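PDB 5CEC: Bd3460 from Bdellovibrio bacteriovorus, which is an ankyrin-repeat immunity protein that binds the predatory endopeptidase Bd3459 and so protects the predator from its own enzyme during cell invasion. Local coordinates for the interface of chains B and A. Coordinates in Å, arbitrary orientation; residue numbers count along the deposited sequence, not the author numbering. Chains: chain A, Bd3460; chain B, Bd3459.

Contact 1: the interface of chains B and A. Residues chain B 392-393; chain A 72, 93, 95, 97, 102, 127.
B:Ser393 CB meets the methyl of A:Ala127 at 3.6 Å (CB to CB), the apolar centre where the loop ahead of helix 394-411 of the endopeptidase enters the ankyrin-repeat surface of Bd3460. Beside it, B:Arg392 touches A:Phe102 through the root of its side chain: CB lies 4.0 Å from CE1 of the ring. A:Met72 extends from helix 66-72 with CG anti to the backbone N (chi1 173°), which brings its sulfur SD alongside the carbonyl oxygen of B:Arg392.

Outward from this packing, the hydroxyl of B:Ser393 is gripped by two polar side chains. Its OG donates to the carboxylate oxygen OE1 of A:Glu97 at 2.7 Å, approaching from above the carboxylate plane, and accepts from the amide ND2 of A:Asn93 at 2.9 Å, nearly in the amide plane. OE1 also sits over the centre of the A:Phe102 ring, 3.8 Å above its plane. Both side chains are held in turn by backbone N-H groups: A:Asn93 OD1 takes that of A:Glu97 almost along the C=O axis, which helps to fix the amide's rotation and so turns ND2 towards the serine, and A:Glu97 OE2 is met from above the carboxylate plane by the backbone N of A:Ala127 at 2.9 Å.

At the rim, water 1 joins the carbonyl oxygen of B:Ser393 to A:Glu97 OE2, and water 2 links the backbone N of B:Arg392 to A:Asn93 ND2, 3.0 Å from that water.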
# COMPACT_ATOMS: atom_id res chain seq x y z
N ARG B 392 3.98 -16.78 10.82
CA ARG B 392 3.30 -15.74 10.03
C ARG B 392 2.79 -14.62 10.92
O ARG B 392 2.56 -13.55 10.41
CB ARG B 392 2.15 -16.37 9.23
CG ARG B 392 2.62 -17.43 8.25
CD ARG B 392 3.22 -16.87 7.00
NE ARG B 392 3.27 -17.89 5.93
CZ ARG B 392 4.16 -18.89 5.81
NH1 ARG B 392 5.14 -19.08 6.68
NH2 ARG B 392 4.07 -19.69 4.78
N SER B 393 2.63 -14.87 12.23
CA SER B 393 2.19 -13.83 13.14
C SER B 393 3.21 -12.71 13.36
O SER B 393 2.87 -11.65 13.91
CB SER B 393 1.84 -14.46 14.50
OG SER B 393 0.81 -15.44 14.42
N MET A 72 -4.98 -12.15 6.50
CA MET A 72 -3.69 -11.47 6.68
C MET A 72 -3.37 -10.57 5.50
O MET A 72 -2.84 -9.48 5.66
CB MET A 72 -2.56 -12.50 6.85
CG MET A 72 -1.13 -11.94 6.89
SD MET A 72 0.07 -13.18 7.41
CE MET A 72 -0.50 -14.47 6.38
N ASN A 93 -3.09 -20.54 14.11
CA ASN A 93 -1.73 -20.88 13.67
C ASN A 93 -0.81 -21.13 14.85
O ASN A 93 -1.24 -21.10 16.00
CB ASN A 93 -1.16 -19.82 12.74
CG ASN A 93 -0.68 -18.59 13.49
OD1 ASN A 93 -1.27 -18.22 14.49
ND2 ASN A 93 0.44 -18.00 13.05
N GLY A 95 1.24 -19.12 16.16
CA GLY A 95 1.21 -17.94 16.99
C GLY A 95 -0.08 -17.77 17.78
O GLY A 95 -0.26 -16.76 18.46
N GLU A 97 -3.14 -17.43 16.63
CA GLU A 97 -4.02 -16.47 16.00
C GLU A 97 -5.05 -17.08 15.10
O GLU A 97 -4.75 -17.91 14.25
CB GLU A 97 -3.21 -15.43 15.24
CG GLU A 97 -2.43 -14.51 16.17
CD GLU A 97 -1.71 -13.37 15.47
OE1 GLU A 97 -1.17 -13.61 14.36
OE2 GLU A 97 -1.68 -12.26 16.04
N PHE A 102 -5.45 -12.31 12.61
CA PHE A 102 -4.63 -11.94 11.44
C PHE A 102 -5.11 -10.66 10.79
O PHE A 102 -4.31 -9.80 10.45
CB PHE A 102 -4.56 -13.06 10.41
CG PHE A 102 -3.53 -14.09 10.71
CD1 PHE A 102 -2.22 -13.83 10.39
CD2 PHE A 102 -3.83 -15.32 11.31
CE1 PHE A 102 -1.22 -14.73 10.66
CE2 PHE A 102 -2.82 -16.25 11.54
CZ PHE A 102 -1.52 -15.94 11.21
N ALA A 127 -0.94 -12.33 18.83
CA ALA A 127 0.41 -12.81 19.08
C ALA A 127 1.27 -11.73 19.74
O ALA A 127 0.99 -10.52 19.63
CB ALA A 127 1.06 -13.25 17.78
O HOH W 1 0.34 -10.63 15.09
O HOH W 2 2.44 -19.23 11.22

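Contact 2: the interface of chains B and A. Residues chain B 393, 396-397; chain A 127-128, 137.
The first turn of helix 394-411 of the endopeptidase packs against an ankyrin-repeat loop, A:Ala127 and A:Gly128, with A:Arg137 of helix 134-141 reaching in from one side. B:Val397 carries the apolar part through one branch of its fork. With CG1 anti to the backbone N (chi1 171°), CG2 lies beside that nitrogen and is turned towards the loop. The CG2 methyl approaches the A:Ala127 methyl, 3.7 Å from its CB, and also lies 3.6 Å from the carbonyl oxygen of A:Ala127. It thus sits over the peptide joining A:Ala127 and A:Gly128, 4.1 Å from A:Gly128 CA. A:Gly128 has a positive phi of 121°. The A:Ala127 methyl occupies the corner between two endopeptidase residues, since B:Ser393, on the loop just ahead of the helix, reaches it roughly at right angles to the approach of B:Val397 CG2.

A polar link here runs through water. A:Arg137 leaves its helix with CG anti to the backbone N and then bends at chi2 and chi3, bringing the guanidinium towards the backbone of the partner helix. NH1 remains 3.7 Å from the carbonyl oxygen of B:Gly396, and a water fills in the bridge between them. Water 3 lies 2.7 Å from B:Gly396 O and 3.0 Å from A:Arg137 NH1, with an angle of 139° at the hydrogen of the arginine.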
# COMPACT_ATOMS: atom_id res chain seq x y z
N SER B 393 2.63 -14.87 12.23
CA SER B 393 2.19 -13.83 13.14
C SER B 393 3.21 -12.71 13.36
O SER B 393 2.87 -11.65 13.91
CB SER B 393 1.84 -14.46 14.50
OG SER B 393 0.81 -15.44 14.42
N GLY B 396 2.32 -8.93 12.20
CA GLY B 396 1.46 -8.17 13.07
C GLY B 396 2.12 -7.76 14.37
O GLY B 396 1.93 -6.66 14.86
N VAL B 397 2.97 -8.62 14.91
CA VAL B 397 3.72 -8.28 16.11
C VAL B 397 4.66 -7.11 15.82
O VAL B 397 4.70 -6.11 16.54
CB VAL B 397 4.53 -9.50 16.63
CG1 VAL B 397 5.48 -9.11 17.75
CG2 VAL B 397 3.57 -10.59 17.13
N ALA A 127 -0.94 -12.33 18.83
CA ALA A 127 0.41 -12.81 19.08
C ALA A 127 1.27 -11.73 19.74
O ALA A 127 0.99 -10.52 19.63
CB ALA A 127 1.06 -13.25 17.78
N GLY A 128 2.33 -12.17 20.41
CA GLY A 128 3.26 -11.30 21.12
C GLY A 128 3.35 -11.61 22.60
O GLY A 128 2.50 -12.29 23.18
N ARG A 137 -5.82 -4.24 20.50
CA ARG A 137 -5.16 -3.96 19.26
C ARG A 137 -6.03 -3.07 18.37
O ARG A 137 -5.56 -2.09 17.76
CB ARG A 137 -4.73 -5.26 18.56
CG ARG A 137 -3.90 -5.05 17.30
CD ARG A 137 -2.62 -4.26 17.50
NE ARG A 137 -1.86 -4.77 18.64
CZ ARG A 137 -1.02 -5.82 18.62
NH1 ARG A 137 -0.72 -6.41 17.49
NH2 ARG A 137 -0.49 -6.26 19.75
O HOH W 3 -0.45 -5.33 14.69

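Contacts 1 and 2 are neighbouring parts of one interface, their C-alpha centres about 7 Å apart, and they share B:Ser393 and A:Ala127. On the endopeptidase side, contact 1 takes the loop leading into helix 394-411 and contact 2 adds the first turn of that helix, so a short continuous segment serves both. On Bd3460 the binding surface runs from helices 66-72 and 99-105 and the loop of A:Asn93, A:Gly95 and A:Glu97, between helices 76-84 and 99-105, through the loop at A:Ala127, to helix 134-141. Spreading one enzyme segment over several ankyrin elements probably helps fix the immunity protein's orientation in the one-to-one complex.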